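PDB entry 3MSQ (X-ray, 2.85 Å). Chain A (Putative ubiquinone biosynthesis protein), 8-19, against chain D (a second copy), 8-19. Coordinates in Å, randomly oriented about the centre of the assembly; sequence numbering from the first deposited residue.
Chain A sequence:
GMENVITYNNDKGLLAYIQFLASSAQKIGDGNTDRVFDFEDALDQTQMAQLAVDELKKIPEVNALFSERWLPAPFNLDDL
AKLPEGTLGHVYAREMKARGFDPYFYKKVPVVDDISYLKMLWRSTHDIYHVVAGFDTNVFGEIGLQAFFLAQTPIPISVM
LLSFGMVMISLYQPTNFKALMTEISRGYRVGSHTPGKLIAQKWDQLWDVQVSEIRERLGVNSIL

Chain A (8-19) YNNDKGLLAYIQ
Chain D 8-19: YNNDKGLLAYIQ

The two stretches are copies of one sequence that meet almost symmetrically. In each, Tyr8 and Asn9 are extended (phi/psi near -122/143 and -101/91), and the chain then turns into a helix that includes Leu15 and runs on past Gln19, with phi between -58° and -71° from Asp11 to Gln19 and bonds such as Leu15(A) N to Asp11(A) O, 3.0 Å. The helices run in the same general direction, their axes 33° apart and 10.0 Å at closest approach. Like residues face each other: the CA–CA distance is 6.3 Å for Asp11(A) and Asp11(D), 7.4 Å for Leu15(A) and Leu15(D), and 9.4 Å for Ile18(A) and Ile18(D), so the backbones diverge toward the C-terminal end.

The tight end is polar. Both Asp11 side chains point toward the partner with chi1 m (-64° and -65°), and their CB atoms, Asp11(A) CB and Asp11(D) CB, approach to 3.9 Å. Each carboxylate reaches across to two donors. Asp11(A) OD2 accepts from Asn9(D) ND2 at 3.0 Å (N-H...O 160°), while Asp11(A) OD1 forms a salt bridge with Lys12(D) NZ at 2.7 Å. The reciprocal pairs are Asn9(A) ND2 to Asp11(D) OD2, 3.0 Å (163°), and Lys12(A) NZ to Asp11(D) OD1, 2.7 Å. Each of the two buried, closely spaced carboxylates is thus paired with a lysine and an amide of the other copy, an arrangement that offsets the repulsion expected between two acids.

Asn9 suits its place because its amide has two ends. With chi1 t (-162°) and chi2 -37°, OD1 caps its own helix, accepting from the backbone amide in both copies (Lys12(A) N to Asn9(A) OD1, 3.1 Å; Lys12(D) N to Asn9(D) OD1, 3.1 Å), leaving ND2 to cross the interface. Lys12 leaves its helix sideways; its m, t, t, m rotamer extends the chain and then turns the last bond, with chi4 at -69°, to bring NZ to the opposing carboxylate.

Beyond this network the contact is aliphatic. Leu15, chi1 m (-76°) and chi2 t (165° in A, 163° in D), is a knob in both directions, each side chain sitting among Asp11, Leu14, Leu15 and Ile18 of the other copy. Leu15(A) CD2 lies 3.8 Å from Leu15(D) CD2 and 3.8 Å from Leu14(D) CD2; Ile18(A) CD1 lies 3.8 Å from Leu15(D) CD2. Leu14 (t, p) and Ile18 (m, t) therefore wall the pocket. At the wider end, Ile18(A) CG2 and Ile18(D) CG2 remain 4.5 Å apart. Together the stretches bury 516 Å², with Asp11 and Leu15 contributing most.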

# COMPACT_ATOMS: atom_id res chain seq x y z
N TYR A 8 17.93 4.81 -11.38
CA TYR A 8 17.35 3.75 -10.53
C TYR A 8 15.87 3.98 -10.23
O TYR A 8 15.49 5.12 -9.96
CB TYR A 8 18.06 3.71 -9.16
CG TYR A 8 19.56 3.56 -9.22
CD1 TYR A 8 20.15 2.31 -9.40
CD2 TYR A 8 20.40 4.65 -9.06
CE1 TYR A 8 21.54 2.15 -9.43
CE2 TYR A 8 21.79 4.51 -9.08
CZ TYR A 8 22.35 3.26 -9.26
OH TYR A 8 23.72 3.11 -9.26
N ASN A 9 15.06 2.90 -10.17
CA ASN A 9 13.64 3.05 -9.80
C ASN A 9 13.42 2.66 -8.35
O ASN A 9 13.18 1.49 -8.04
CB ASN A 9 12.67 2.32 -10.75
CG ASN A 9 11.23 2.81 -10.65
OD1 ASN A 9 10.72 3.13 -9.57
ND2 ASN A 9 10.53 2.85 -11.77
N ASN A 10 13.52 3.65 -7.45
CA ASN A 10 13.34 3.47 -6.01
C ASN A 10 11.89 3.31 -5.63
O ASN A 10 11.60 2.56 -4.71
CB ASN A 10 13.99 4.61 -5.23
CG ASN A 10 15.48 4.74 -5.46
OD1 ASN A 10 16.24 3.78 -5.30
ND2 ASN A 10 15.92 5.93 -5.80
N ASP A 11 10.96 3.97 -6.35
CA ASP A 11 9.52 3.87 -6.12
C ASP A 11 9.01 2.44 -6.22
O ASP A 11 8.13 2.05 -5.46
CB ASP A 11 8.73 4.80 -7.05
CG ASP A 11 9.02 6.27 -6.81
OD1 ASP A 11 8.82 6.74 -5.66
OD2 ASP A 11 9.47 6.95 -7.78
N LYS A 12 9.63 1.63 -7.11
CA LYS A 12 9.30 0.21 -7.27
C LYS A 12 9.78 -0.61 -6.05
O LYS A 12 9.17 -1.62 -5.71
CB LYS A 12 9.81 -0.33 -8.60
CG LYS A 12 8.96 0.14 -9.78
CD LYS A 12 9.16 -0.71 -11.02
CE LYS A 12 8.56 -0.09 -12.25
NZ LYS A 12 7.08 -0.06 -12.23
N GLY A 13 10.81 -0.12 -5.37
CA GLY A 13 11.30 -0.71 -4.13
C GLY A 13 10.26 -0.52 -3.05
O GLY A 13 9.94 -1.48 -2.34
N LEU A 14 9.70 0.69 -2.95
CA LEU A 14 8.63 1.01 -1.98
C LEU A 14 7.37 0.18 -2.27
O LEU A 14 6.74 -0.32 -1.33
CB LEU A 14 8.30 2.51 -1.96
CG LEU A 14 7.26 2.96 -0.93
CD1 LEU A 14 7.63 2.52 0.44
CD2 LEU A 14 7.00 4.46 -0.99
N LEU A 15 7.02 0.02 -3.55
CA LEU A 15 5.88 -0.79 -3.96
C LEU A 15 6.08 -2.24 -3.56
O LEU A 15 5.13 -2.88 -3.10
CB LEU A 15 5.64 -0.66 -5.48
CG LEU A 15 4.99 0.66 -5.94
CD1 LEU A 15 5.12 0.85 -7.42
CD2 LEU A 15 3.51 0.74 -5.54
N ALA A 16 7.33 -2.74 -3.66
CA ALA A 16 7.70 -4.11 -3.29
C ALA A 16 7.56 -4.35 -1.78
O ALA A 16 7.16 -5.44 -1.36
CB ALA A 16 9.11 -4.39 -3.74
N TYR A 17 7.90 -3.32 -0.97
CA TYR A 17 7.84 -3.35 0.48
C TYR A 17 6.38 -3.34 0.92
O TYR A 17 6.00 -4.12 1.80
CB TYR A 17 8.65 -2.17 1.06
CG TYR A 17 8.63 -2.03 2.56
CD1 TYR A 17 9.21 -3.01 3.38
CD2 TYR A 17 8.13 -0.89 3.18
CE1 TYR A 17 9.22 -2.88 4.77
CE2 TYR A 17 8.13 -0.75 4.56
CZ TYR A 17 8.67 -1.75 5.36
OH TYR A 17 8.66 -1.60 6.73
N ILE A 18 5.56 -2.49 0.28
CA ILE A 18 4.11 -2.40 0.54
C ILE A 18 3.45 -3.76 0.21
O ILE A 18 2.65 -4.26 1.00
CB ILE A 18 3.48 -1.20 -0.23
CG1 ILE A 18 3.87 0.15 0.45
CG2 ILE A 18 1.96 -1.35 -0.37
CD1 ILE A 18 3.62 1.40 -0.35
N GLN A 19 3.85 -4.37 -0.92
CA GLN A 19 3.40 -5.69 -1.37
C GLN A 19 3.72 -6.73 -0.27
O GLN A 19 2.82 -7.44 0.19
CB GLN A 19 4.08 -6.06 -2.70
CG GLN A 19 3.71 -7.44 -3.24
CD GLN A 19 4.65 -7.92 -4.34
OE1 GLN A 19 5.33 -7.16 -5.05
NE2 GLN A 19 4.67 -9.23 -4.54
N TYR D 8 7.92 10.50 -17.44
CA TYR D 8 6.82 10.59 -16.46
C TYR D 8 6.97 9.58 -15.32
O TYR D 8 7.33 8.43 -15.59
CB TYR D 8 5.47 10.28 -17.13
CG TYR D 8 5.14 11.13 -18.32
CD1 TYR D 8 4.62 12.41 -18.16
CD2 TYR D 8 5.30 10.65 -19.61
CE1 TYR D 8 4.29 13.20 -19.26
CE2 TYR D 8 4.97 11.43 -20.72
CZ TYR D 8 4.47 12.71 -20.54
OH TYR D 8 4.14 13.50 -21.62
N ASN D 9 6.62 9.97 -14.07
CA ASN D 9 6.67 9.01 -12.96
C ASN D 9 5.27 8.47 -12.64
O ASN D 9 4.53 9.06 -11.85
CB ASN D 9 7.38 9.56 -11.71
CG ASN D 9 7.82 8.49 -10.74
OD1 ASN D 9 7.15 7.47 -10.52
ND2 ASN D 9 8.97 8.70 -10.13
N ASN D 10 4.91 7.36 -13.29
CA ASN D 10 3.62 6.71 -13.14
C ASN D 10 3.55 5.94 -11.84
O ASN D 10 2.46 5.87 -11.27
CB ASN D 10 3.32 5.80 -14.33
CG ASN D 10 3.25 6.54 -15.65
OD1 ASN D 10 2.51 7.52 -15.82
ND2 ASN D 10 3.96 6.03 -16.64
N ASP D 11 4.69 5.39 -11.36
CA ASP D 11 4.76 4.65 -10.10
C ASP D 11 4.30 5.50 -8.91
O ASP D 11 3.66 4.97 -8.00
CB ASP D 11 6.15 4.06 -9.86
CG ASP D 11 6.54 3.02 -10.88
OD1 ASP D 11 5.76 2.03 -11.05
OD2 ASP D 11 7.60 3.19 -11.55
N LYS D 12 4.57 6.82 -8.96
CA LYS D 12 4.14 7.76 -7.94
C LYS D 12 2.62 7.98 -7.99
O LYS D 12 2.02 8.25 -6.95
CB LYS D 12 4.93 9.07 -8.00
CG LYS D 12 6.36 8.91 -7.46
CD LYS D 12 7.01 10.24 -7.14
CE LYS D 12 8.48 10.13 -6.88
NZ LYS D 12 8.79 9.41 -5.61
N GLY D 13 2.03 7.78 -9.16
CA GLY D 13 0.58 7.82 -9.34
C GLY D 13 -0.04 6.64 -8.61
O GLY D 13 -1.02 6.83 -7.88
N LEU D 14 0.55 5.43 -8.75
CA LEU D 14 0.09 4.22 -8.06
C LEU D 14 0.24 4.37 -6.54
O LEU D 14 -0.66 3.96 -5.79
CB LEU D 14 0.85 2.96 -8.55
CG LEU D 14 0.41 1.62 -7.93
CD1 LEU D 14 -1.08 1.43 -8.10
CD2 LEU D 14 1.19 0.46 -8.50
N LEU D 15 1.35 4.97 -6.09
CA LEU D 15 1.59 5.23 -4.67
C LEU D 15 0.53 6.18 -4.12
O LEU D 15 0.05 5.97 -3.01
CB LEU D 15 3.00 5.77 -4.44
CG LEU D 15 4.12 4.73 -4.53
CD1 LEU D 15 5.49 5.39 -4.69
CD2 LEU D 15 4.10 3.75 -3.32
N ALA D 16 0.13 7.18 -4.93
CA ALA D 16 -0.89 8.17 -4.57
C ALA D 16 -2.28 7.52 -4.42
O ALA D 16 -3.06 7.93 -3.54
CB ALA D 16 -0.93 9.26 -5.61
N TYR D 17 -2.59 6.53 -5.28
CA TYR D 17 -3.84 5.78 -5.27
C TYR D 17 -3.90 4.87 -4.04
O TYR D 17 -4.93 4.80 -3.37
CB TYR D 17 -3.98 4.99 -6.59
CG TYR D 17 -5.22 4.13 -6.70
CD1 TYR D 17 -6.49 4.70 -6.71
CD2 TYR D 17 -5.12 2.75 -6.87
CE1 TYR D 17 -7.63 3.91 -6.85
CE2 TYR D 17 -6.25 1.95 -7.00
CZ TYR D 17 -7.50 2.53 -7.00
OH TYR D 17 -8.60 1.73 -7.15
N ILE D 18 -2.77 4.19 -3.73
CA ILE D 18 -2.64 3.32 -2.56
C ILE D 18 -2.84 4.19 -1.29
O ILE D 18 -3.55 3.78 -0.37
CB ILE D 18 -1.28 2.55 -2.60
CG1 ILE D 18 -1.35 1.40 -3.64
CG2 ILE D 18 -0.86 2.03 -1.21
CD1 ILE D 18 -0.05 0.76 -4.04
N GLN D 19 -2.24 5.40 -1.29
CA GLN D 19 -2.36 6.37 -0.19
C GLN D 19 -3.84 6.72 0.01
O GLN D 19 -4.35 6.60 1.13
CB GLN D 19 -1.53 7.62 -0.51
CG GLN D 19 -1.59 8.72 0.54
CD GLN D 19 -1.07 10.05 0.04
OE1 GLN D 19 -0.25 10.15 -0.88
NE2 GLN D 19 -1.50 11.12 0.68